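Local coordinates for hypothetical protein YfiH (Bacillus licheniformis, PDB 6DZD), which probably cleaves purine nucleosides by phosphorolysis, releasing adenine or hypoxanthine and ribose 1-phosphate, and may also deaminate adenosine, at residues W80-Q85 with F124-F129; G52-D57 with F104-A109; P134-D139 with M270-G275. All blocks are in the same frame, centred on the assembly; numbering follows the deposited sequence.

Contact 1. Residues W80-Q85 with F124-F129; sequences WVFADQ and FLALCF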
loop_
_atom_site.group_PDB
_atom_site.type_symbol
_atom_site.label_atom_id
_atom_site.label_comp_id
_atom_site.label_asym_id
_atom_site.label_seq_id
_atom_site.Cartn_x
_atom_site.Cartn_y
_atom_site.Cartn_z
ATOM N N TRP A 80 6.449 -15.041 -3.485
ATOM C CA TRP A 80 6.135 -13.629 -3.369
ATOM C C TRP A 80 6.382 -12.911 -4.700
ATOM O O TRP A 80 7.203 -13.337 -5.521
ATOM C CB TRP A 80 6.968 -12.981 -2.261
ATOM C CG TRP A 80 6.575 -13.402 -0.896
ATOM C CD1 TRP A 80 6.595 -14.674 -0.392
ATOM C CD2 TRP A 80 6.094 -12.558 0.158
ATOM N NE1 TRP A 80 6.152 -14.671 0.905
ATOM C CE2 TRP A 80 5.837 -13.385 1.269
ATOM C CE3 TRP A 80 5.855 -11.185 0.270
ATOM C CZ2 TRP A 80 5.349 -12.885 2.480
ATOM C CZ3 TRP A 80 5.373 -10.687 1.481
ATOM C CH2 TRP A 80 5.130 -11.540 2.569
ATOM N N VAL A 81 5.653 -11.808 -4.909
ATOM C CA VAL A 81 5.760 -11.014 -6.129
ATOM C C VAL A 81 5.844 -9.536 -5.770
ATOM O O VAL A 81 4.988 -9.021 -5.042
ATOM C CB VAL A 81 4.574 -11.256 -7.079
ATOM C CG1 VAL A 81 4.740 -10.417 -8.305
ATOM C CG2 VAL A 81 4.463 -12.737 -7.426
ATOM N N PHE A 82 6.845 -8.850 -6.332
ATOM C CA PHE A 82 7.148 -7.455 -6.041
ATOM C C PHE A 82 7.054 -6.624 -7.316
ATOM O O PHE A 82 7.078 -7.155 -8.429
ATOM C CB PHE A 82 8.552 -7.328 -5.399
ATOM C CG PHE A 82 8.601 -7.766 -3.955
ATOM C CD1 PHE A 82 8.413 -9.104 -3.613
ATOM C CD2 PHE A 82 8.832 -6.858 -2.946
ATOM C CE1 PHE A 82 8.443 -9.514 -2.282
ATOM C CE2 PHE A 82 8.871 -7.269 -1.618
ATOM C CZ PHE A 82 8.681 -8.594 -1.289
ATOM N N ALA A 83 6.942 -5.303 -7.149
ATOM C CA ALA A 83 6.743 -4.390 -8.270
ATOM C C ALA A 83 7.836 -3.335 -8.323
ATOM O O ALA A 83 8.341 -2.880 -7.291
ATOM C CB ALA A 83 5.398 -3.675 -8.203
ATOM N N ASP A 84 8.217 -2.990 -9.548
ATOM C CA ASP A 84 9.030 -1.816 -9.835
ATOM C C ASP A 84 8.072 -0.636 -9.826
ATOM O O ASP A 84 7.409 -0.353 -10.824
ATOM C CB ASP A 84 9.733 -1.989 -11.179
ATOM C CG ASP A 84 10.162 -0.677 -11.794
ATOM O OD1 ASP A 84 11.012 0.015 -11.188
ATOM O OD2 ASP A 84 9.636 -0.350 -12.878
ATOM N N GLN A 85 7.971 0.047 -8.692
ATOM C CA GLN A 85 6.893 1.002 -8.494
ATOM C C GLN A 85 7.281 2.361 -9.061
ATOM O O GLN A 85 8.239 2.987 -8.588
ATOM C CB GLN A 85 6.535 1.085 -7.014
ATOM C CG GLN A 85 5.863 -0.182 -6.463
ATOM C CD GLN A 85 5.897 -0.243 -4.952
ATOM O OE1 GLN A 85 6.298 -1.245 -4.362
ATOM N NE2 GLN A 85 5.492 0.848 -4.314
ATOM N N PHE A 124 1.766 -14.446 -2.606
ATOM C CA PHE A 124 1.738 -13.246 -1.791
ATOM C C PHE A 124 2.221 -12.029 -2.579
ATOM O O PHE A 124 3.329 -12.028 -3.121
ATOM C CB PHE A 124 2.570 -13.467 -0.529
ATOM C CG PHE A 124 1.813 -14.178 0.577
ATOM C CD1 PHE A 124 1.524 -15.535 0.488
ATOM C CD2 PHE A 124 1.364 -13.476 1.695
ATOM C CE1 PHE A 124 0.823 -16.192 1.511
ATOM C CE2 PHE A 124 0.648 -14.125 2.722
ATOM C CZ PHE A 124 0.383 -15.485 2.627
ATOM N N LEU A 125 1.386 -10.986 -2.614
ATOM C CA LEU A 125 1.646 -9.750 -3.345
ATOM C C LEU A 125 2.244 -8.724 -2.389
ATOM O O LEU A 125 1.856 -8.663 -1.218
ATOM C CB LEU A 125 0.346 -9.221 -3.960
ATOM C CG LEU A 125 -0.620 -10.310 -4.468
ATOM C CD1 LEU A 125 -1.927 -9.732 -4.993
ATOM C CD2 LEU A 125 0.044 -11.111 -5.540
ATOM N N ALA A 126 3.189 -7.917 -2.876
ATOM C CA ALA A 126 3.932 -7.028 -1.976
ATOM C C ALA A 126 4.242 -5.661 -2.591
ATOM O O ALA A 126 4.848 -5.587 -3.668
ATOM C CB ALA A 126 5.234 -7.711 -1.528
ATOM N N LEU A 127 3.879 -4.584 -1.865
ATOM C CA LEU A 127 4.194 -3.207 -2.252
ATOM C C LEU A 127 4.911 -2.444 -1.129
ATOM O O LEU A 127 4.642 -2.640 0.061
ATOM C CB LEU A 127 2.923 -2.434 -2.700
ATOM C CG LEU A 127 2.300 -3.024 -3.982
ATOM C CD1 LEU A 127 0.870 -2.516 -4.239
ATOM C CD2 LEU A 127 3.202 -2.849 -5.217
ATOM N N CYS A 128 5.854 -1.595 -1.523
ATOM C CA CYS A 128 6.724 -0.880 -0.597
ATOM C C CYS A 128 6.194 0.521 -0.307
ATOM O O CYS A 128 5.583 1.164 -1.172
ATOM C CB CYS A 128 8.151 -0.813 -1.130
ATOM S SG CYS A 128 8.892 -2.449 -1.074
ATOM N N PHE A 129 6.353 0.949 0.951
ATOM C CA PHE A 129 5.725 2.162 1.437
ATOM C C PHE A 129 6.606 2.858 2.451
ATOM O O PHE A 129 7.364 2.208 3.175
ATOM C CB PHE A 129 4.379 1.856 2.067
ATOM C CG PHE A 129 3.346 1.427 1.076
ATOM C CD1 PHE A 129 2.565 2.364 0.432
ATOM C CD2 PHE A 129 3.164 0.091 0.782
ATOM C CE1 PHE A 129 1.611 1.967 -0.473
ATOM C CE2 PHE A 129 2.216 -0.302 -0.116
ATOM C CZ PHE A 129 1.437 0.630 -0.744
HETATM O O HOH W 1 6.887 -4.139 -4.387
#
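The parallel edge of a mixed β-sheet is formed here: strand 80-82 is an outermost strand of the sheet within this chain and runs beside strand 124-129, their axes 30° apart. V81 N donates to F124 O at 2.9 Å, nearly along the C=O axis, and V81 O receives a weak bond from A126 N. W80, F124 and A126 share one face of the sheet, V81 and L125 the other. F124 CB lies over the indole of W80, 3.8 Å from the centroid of its five-membered ring, a CH-π contact; the six-membered ring of W80 and the phenyl of F124 are tilted only 22° but slid apart until they barely overlap. A126 CB meets the indole at its edge, 4.0 Å from W80 CE3, and at the same time sits over the centre of the F82 ring, 3.6 Å from the centroid. The small alanine is thus held between two aromatic side chains, both with CG anti to their carbonyl carbons. Farther along the chain Q85 pairs through its side chain. Extended past CG, its amide acts like a peptide group toward C128: C128 N donates to Q85 OE1 at 2.9 Å on a lone pair, and Q85 NE2 returns a bond to C128 O at 3.2 Å, both nearly straight, with C128 O in the amide plane. This double grip fixes the rotation of the carboxamide. Where the backbones separate, a water accepts the N-H of A83 and lies near Q85 OE1 and A126 O. L127 CD2 packs 3.8 Å from A83 CB. The indole N-H of W80 is taken by T75, while Q85 also touches H149 and D114, two residues of a possible Cys-His-Asp triad.

Contact 2. Residues G52-D57 with F104-A109; sequences GLHVQD and FRYDTA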
loop_
_atom_site.group_PDB
_atom_site.type_symbol
_atom_site.label_atom_id
_atom_site.label_comp_id
_atom_site.label_asym_id
_atom_site.label_seq_id
_atom_site.Cartn_x
_atom_site.Cartn_y
_atom_site.Cartn_z
ATOM N N GLY A 52 12.808 -2.402 1.016
ATOM C CA GLY A 52 12.987 -1.928 -0.340
ATOM C C GLY A 52 14.376 -2.262 -0.850
ATOM O O GLY A 52 15.380 -2.026 -0.165
ATOM N N LEU A 53 14.419 -2.832 -2.055
ATOM C CA LEU A 53 15.668 -3.075 -2.750
ATOM C C LEU A 53 16.059 -1.898 -3.629
ATOM O O LEU A 53 17.100 -1.942 -4.283
ATOM C CB LEU A 53 15.573 -4.348 -3.601
ATOM C CG LEU A 53 15.584 -5.725 -2.922
ATOM C CD1 LEU A 53 15.265 -6.857 -3.922
ATOM C CD2 LEU A 53 16.921 -5.964 -2.216
ATOM N N HIS A 54 15.268 -0.836 -3.642
ATOM C CA HIS A 54 15.482 0.280 -4.549
ATOM C C HIS A 54 15.880 1.564 -3.821
ATOM O O HIS A 54 15.727 2.657 -4.375
ATOM C CB HIS A 54 14.221 0.501 -5.386
ATOM C CG HIS A 54 13.018 0.834 -4.562
ATOM N ND1 HIS A 54 12.486 -0.041 -3.636
ATOM C CD2 HIS A 54 12.259 1.954 -4.501
ATOM C CE1 HIS A 54 11.444 0.524 -3.051
ATOM N NE2 HIS A 54 11.283 1.733 -3.557
ATOM N N VAL A 55 16.338 1.470 -2.576
ATOM C CA VAL A 55 16.682 2.660 -1.810
ATOM C C VAL A 55 18.157 2.656 -1.390
ATOM O O VAL A 55 18.533 3.315 -0.424
ATOM C CB VAL A 55 15.750 2.824 -0.597
ATOM C CG1 VAL A 55 14.300 2.964 -1.048
ATOM C CG2 VAL A 55 15.914 1.656 0.359
ATOM N N GLN A 56 18.994 1.914 -2.115
ATOM C CA GLN A 56 20.443 1.872 -1.888
ATOM C C GLN A 56 20.804 1.459 -0.457
ATOM O O GLN A 56 21.797 1.921 0.107
ATOM C CB GLN A 56 21.068 3.228 -2.225
ATOM C CG GLN A 56 20.566 3.841 -3.518
ATOM C CD GLN A 56 21.098 5.260 -3.705
ATOM O OE1 GLN A 56 20.606 6.215 -3.086
ATOM N NE2 GLN A 56 22.136 5.401 -4.540
ATOM N N ASP A 57 20.013 0.553 0.118
ATOM C CA ASP A 57 20.393 -0.175 1.318
ATOM C C ASP A 57 21.259 -1.379 0.943
ATOM O O ASP A 57 21.388 -1.749 -0.227
ATOM C CB ASP A 57 19.148 -0.615 2.089
ATOM C CG ASP A 57 19.461 -1.144 3.501
ATOM O OD1 ASP A 57 20.649 -1.173 3.905
ATOM O OD2 ASP A 57 18.505 -1.523 4.220
ATOM N N PHE A 104 13.858 -11.607 -4.808
ATOM C CA PHE A 104 15.274 -11.601 -4.446
ATOM C C PHE A 104 16.101 -10.572 -5.203
ATOM O O PHE A 104 17.206 -10.240 -4.767
ATOM C CB PHE A 104 15.887 -12.993 -4.665
ATOM C CG PHE A 104 15.236 -14.061 -3.841
ATOM C CD1 PHE A 104 14.120 -14.735 -4.309
ATOM C CD2 PHE A 104 15.715 -14.360 -2.580
ATOM C CE1 PHE A 104 13.515 -15.714 -3.543
ATOM C CE2 PHE A 104 15.118 -15.330 -1.813
ATOM C CZ PHE A 104 14.015 -16.009 -2.295
ATOM N N ARG A 105 15.587 -10.043 -6.298
ATOM C CA ARG A 105 16.311 -9.088 -7.112
ATOM C C ARG A 105 15.286 -8.114 -7.640
ATOM O O ARG A 105 14.196 -8.531 -8.026
ATOM C CB ARG A 105 17.028 -9.754 -8.293
ATOM C CG ARG A 105 18.035 -10.832 -7.921
ATOM C CD ARG A 105 18.754 -11.309 -9.156
ATOM N NE ARG A 105 19.739 -12.346 -8.876
ATOM C CZ ARG A 105 19.501 -13.646 -9.013
ATOM N NH1 ARG A 105 18.303 -14.055 -9.414
ATOM N NH2 ARG A 105 20.456 -14.537 -8.747
ATOM N N TYR A 106 15.624 -6.821 -7.637
ATOM C CA TYR A 106 14.734 -5.822 -8.221
ATOM C C TYR A 106 14.625 -5.972 -9.739
ATOM O O TYR A 106 13.630 -5.524 -10.323
ATOM C CB TYR A 106 15.231 -4.422 -7.862
ATOM C CG TYR A 106 14.198 -3.324 -8.004
ATOM C CD1 TYR A 106 13.259 -3.105 -6.998
ATOM C CD2 TYR A 106 14.175 -2.493 -9.124
ATOM C CE1 TYR A 106 12.320 -2.106 -7.099
ATOM C CE2 TYR A 106 13.232 -1.487 -9.243
ATOM C CZ TYR A 106 12.300 -1.302 -8.223
ATOM O OH TYR A 106 11.354 -0.302 -8.289
ATOM N N ASP A 107 15.610 -6.627 -10.374
ATOM C CA ASP A 107 15.636 -6.754 -11.825
ATOM C C ASP A 107 14.407 -7.467 -12.366
ATOM O O ASP A 107 14.005 -7.211 -13.509
ATOM C CB ASP A 107 16.878 -7.521 -12.267
ATOM C CG ASP A 107 18.164 -6.770 -11.987
ATOM O OD1 ASP A 107 18.085 -5.624 -11.479
ATOM O OD2 ASP A 107 19.254 -7.336 -12.277
ATOM N N THR A 108 13.809 -8.368 -11.577
ATOM C CA THR A 108 12.627 -9.113 -12.000
ATOM C C THR A 108 11.326 -8.619 -11.375
ATOM O O THR A 108 10.285 -9.243 -11.594
ATOM C CB THR A 108 12.801 -10.595 -11.681
ATOM O OG1 THR A 108 13.172 -10.740 -10.300
ATOM C CG2 THR A 108 13.854 -11.219 -12.591
ATOM N N ALA A 109 11.360 -7.540 -10.586
ATOM C CA ALA A 109 10.135 -6.938 -10.075
ATOM C C ALA A 109 9.276 -6.476 -11.243
ATOM O O ALA A 109 9.794 -6.115 -12.303
ATOM C CB ALA A 109 10.465 -5.762 -9.153
#
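Two irregular loops meet at the protein surface, and the close part of their contact is carried mainly by L53, H54 and Y106. H54 lays its CB over one face of the Y106 ring, with the imidazole set to one side: the carbon stands 3.6 Å above the plane, offset toward the rim, and is 3.7 Å from Y106 CE1. The first torsion of Y106, with CG anti to its backbone N (chi1 -161°), brings the ring face to H54 CB in this CH-π contact. That of H54 (chi1 61°) sets where its imidazole goes, in the crowded position between its own N and carbonyl carbon. The imidazole and phenol planes differ by only 21°, yet with centroids 5.5 Å apart the rings scarcely overlap, and V55 CG1 lies over a face of the imidazole. Next to this pair, the branched end of L53 reaches across to the other backbone, its CD1 3.7 Å from Y106 N and 3.9 Å from R105 C.

No hydrogen bond crosses between the loops. The second one is instead held in shape from within, by A109 N donating to Y106 O at 3.0 Å and by a weak bond from T108 OG1 to R105 O. Its outer part is looser: R105, whose CB points away from L53 and H54, is exposed together with D107 and T108. On the inner side L53 rests on V62, E59 and R66 of helix 59-72, and the phenol hydroxyl of Y106 is hydrogen-bonded to D84 of segment 80-85. The contact thus joins the loop leading into that helix to the connection between strands 91-93 and 115-118.

Contact 3. Residues P134-D139 with M270-G275; sequences PVYFYD and MMSFIG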
loop_
_atom_site.group_PDB
_atom_site.type_symbol
_atom_site.label_atom_id
_atom_site.label_comp_id
_atom_site.label_asym_id
_atom_site.label_seq_id
_atom_site.Cartn_x
_atom_site.Cartn_y
_atom_site.Cartn_z
ATOM N N PRO A 134 -1.301 2.928 1.143
ATOM C CA PRO A 134 -1.543 1.532 0.793
ATOM C C PRO A 134 -3.025 1.188 0.801
ATOM O O PRO A 134 -3.740 1.493 1.763
ATOM C CB PRO A 134 -0.810 0.773 1.903
ATOM C CG PRO A 134 -0.500 1.780 2.953
ATOM C CD PRO A 134 -1.088 3.076 2.587
ATOM N N VAL A 135 -3.510 0.545 -0.251
ATOM C CA VAL A 135 -4.903 0.117 -0.309
ATOM C C VAL A 135 -4.964 -1.403 -0.420
ATOM O O VAL A 135 -4.166 -2.025 -1.127
ATOM C CB VAL A 135 -5.656 0.791 -1.467
ATOM C CG1 VAL A 135 -7.144 0.564 -1.303
ATOM C CG2 VAL A 135 -5.349 2.292 -1.486
ATOM N N TYR A 136 -5.900 -2.005 0.303
ATOM C CA TYR A 136 -6.133 -3.438 0.236
ATOM C C TYR A 136 -7.514 -3.699 -0.351
ATOM O O TYR A 136 -8.443 -2.912 -0.178
ATOM C CB TYR A 136 -6.022 -4.089 1.616
ATOM C CG TYR A 136 -4.704 -3.897 2.327
ATOM C CD1 TYR A 136 -4.371 -2.676 2.897
ATOM C CD2 TYR A 136 -3.796 -4.943 2.459
ATOM C CE1 TYR A 136 -3.161 -2.489 3.575
ATOM C CE2 TYR A 136 -2.588 -4.768 3.134
ATOM C CZ TYR A 136 -2.279 -3.531 3.692
ATOM O OH TYR A 136 -1.105 -3.318 4.368
ATOM N N PHE A 137 -7.643 -4.810 -1.055
ATOM C CA PHE A 137 -8.891 -5.141 -1.724
ATOM C C PHE A 137 -9.167 -6.612 -1.505
ATOM O O PHE A 137 -8.298 -7.447 -1.759
ATOM C CB PHE A 137 -8.824 -4.863 -3.227
ATOM C CG PHE A 137 -8.512 -3.443 -3.583
ATOM C CD1 PHE A 137 -7.197 -2.984 -3.574
ATOM C CD2 PHE A 137 -9.526 -2.581 -3.970
ATOM C CE1 PHE A 137 -6.908 -1.679 -3.927
ATOM C CE2 PHE A 137 -9.265 -1.289 -4.330
ATOM C CZ PHE A 137 -7.958 -0.828 -4.312
ATOM N N TYR A 138 -10.387 -6.936 -1.104
ATOM C CA TYR A 138 -10.745 -8.327 -0.896
ATOM C C TYR A 138 -12.188 -8.546 -1.310
ATOM O O TYR A 138 -13.085 -7.849 -0.825
ATOM C CB TYR A 138 -10.531 -8.721 0.562
ATOM C CG TYR A 138 -10.965 -10.121 0.866
ATOM C CD1 TYR A 138 -10.802 -11.152 -0.066
ATOM C CD2 TYR A 138 -11.538 -10.426 2.088
ATOM C CE1 TYR A 138 -11.205 -12.438 0.228
ATOM C CE2 TYR A 138 -11.944 -11.710 2.385
ATOM C CZ TYR A 138 -11.773 -12.703 1.462
ATOM O OH TYR A 138 -12.171 -13.960 1.788
ATOM N N ASP A 139 -12.401 -9.494 -2.224
ATOM C CA ASP A 139 -13.737 -9.951 -2.595
ATOM C C ASP A 139 -13.934 -11.376 -2.092
ATOM O O ASP A 139 -13.420 -12.326 -2.699
ATOM C CB ASP A 139 -13.932 -9.881 -4.112
ATOM C CG ASP A 139 -15.347 -10.244 -4.548
ATOM O OD1 ASP A 139 -16.093 -10.877 -3.775
ATOM O OD2 ASP A 139 -15.713 -9.900 -5.689
ATOM N N MET A 270 8.514 0.255 4.520
ATOM C CA MET A 270 7.688 -0.858 4.953
ATOM C C MET A 270 7.094 -1.538 3.723
ATOM O O MET A 270 7.268 -1.086 2.587
ATOM C CB MET A 270 6.578 -0.376 5.894
ATOM C CG MET A 270 7.085 0.328 7.126
ATOM S SD MET A 270 7.468 2.092 6.891
ATOM C CE MET A 270 5.880 2.724 6.326
ATOM N N MET A 271 6.390 -2.644 3.935
ATOM C CA MET A 271 5.686 -3.250 2.814
ATOM C C MET A 271 4.294 -3.707 3.237
ATOM O O MET A 271 4.075 -4.099 4.390
ATOM C CB MET A 271 6.476 -4.419 2.203
ATOM C CG MET A 271 6.575 -5.610 3.083
ATOM S SD MET A 271 7.537 -6.879 2.300
ATOM C CE MET A 271 7.136 -8.333 3.261
ATOM N N SER A 272 3.338 -3.574 2.323
ATOM C CA SER A 272 2.053 -4.232 2.468
ATOM C C SER A 272 2.094 -5.562 1.718
ATOM O O SER A 272 2.809 -5.714 0.724
ATOM C CB SER A 272 0.914 -3.342 1.964
ATOM O OG SER A 272 0.886 -3.238 0.560
ATOM N N PHE A 273 1.337 -6.533 2.219
ATOM C CA PHE A 273 1.318 -7.869 1.645
ATOM C C PHE A 273 -0.078 -8.450 1.780
ATOM O O PHE A 273 -0.788 -8.176 2.751
ATOM C CB PHE A 273 2.334 -8.791 2.332
ATOM C CG PHE A 273 2.151 -8.856 3.800
ATOM C CD1 PHE A 273 1.260 -9.759 4.359
ATOM C CD2 PHE A 273 2.817 -7.980 4.620
ATOM C CE1 PHE A 273 1.068 -9.799 5.702
ATOM C CE2 PHE A 273 2.632 -8.005 5.977
ATOM C CZ PHE A 273 1.767 -8.919 6.525
ATOM N N ILE A 274 -0.464 -9.265 0.808
ATOM C CA ILE A 274 -1.738 -9.966 0.867
ATOM C C ILE A 274 -1.622 -11.234 0.032
ATOM O O ILE A 274 -0.850 -11.295 -0.930
ATOM C CB ILE A 274 -2.912 -9.068 0.400
ATOM C CG1 ILE A 274 -4.248 -9.635 0.881
ATOM C CG2 ILE A 274 -2.897 -8.889 -1.132
ATOM C CD1 ILE A 274 -5.445 -8.779 0.560
ATOM N N GLY A 275 -2.351 -12.266 0.443
ATOM C CA GLY A 275 -2.355 -13.521 -0.281
ATOM C C GLY A 275 -3.383 -14.468 0.290
ATOM O O GLY A 275 -3.828 -14.322 1.434
HETATM O O HOH W 2 -1.159 -1.127 -0.842
#
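Y136 and S272 make the closest approach, with the tip of the phenol against the serine's CB: Y136 OH is 3.1 Å and Y136 CZ 3.6 Å from S272 CB. At the ring edge, in its plane, F273 O lies 3.9 Å from Y136 CE2. Farther along, I274, extended with CG1 anti to the backbone N, brings CD1 to 3.9 Å from F137 O. P134 CB and S272 CB are a looser pair. No direct hydrogen bond joins the strands; a water bridges them, donating to V135 O at 3.2 Å and accepting from S272 OG. The phenol is anchored by its hydroxyl, bonded to G33 O of strand 30-35, while F34 and W20 pack against Y136. A leucine here would remove that hydroxyl and would probably leave G33 O without this partner and loosen the packing on S272. F129 and L127 flank S272, and F137 is backed by helix 159-169. With axes 8.5 Å apart and only 5° between directions, strands 134-139 and 270-275 belong to different mixed sheets packed face to face, a layered α/β architecture consistent with the CNF1/YfiH clan.

Contacts 1 and 3 are buried, whereas contact 2 lies at the surface, about 17 Å from the chain centre. Strands 124-129 and 270-275 are antiparallel neighbours, joined by probable hydrogen bonds from S272 N to L127 O and from F129 N to M270 O, so contact 1 works within a sheet and contact 3 between that sheet and the next. Their chemistry differs accordingly: backbone and carboxamide hydrogen bonds in the first, side-chain packing and a water in the third. Contact 2 is tied to contact 1 through D84 and by A109 CB packing on A83, but does not touch contact 3; it relies on apolar and CH-π packing between loops.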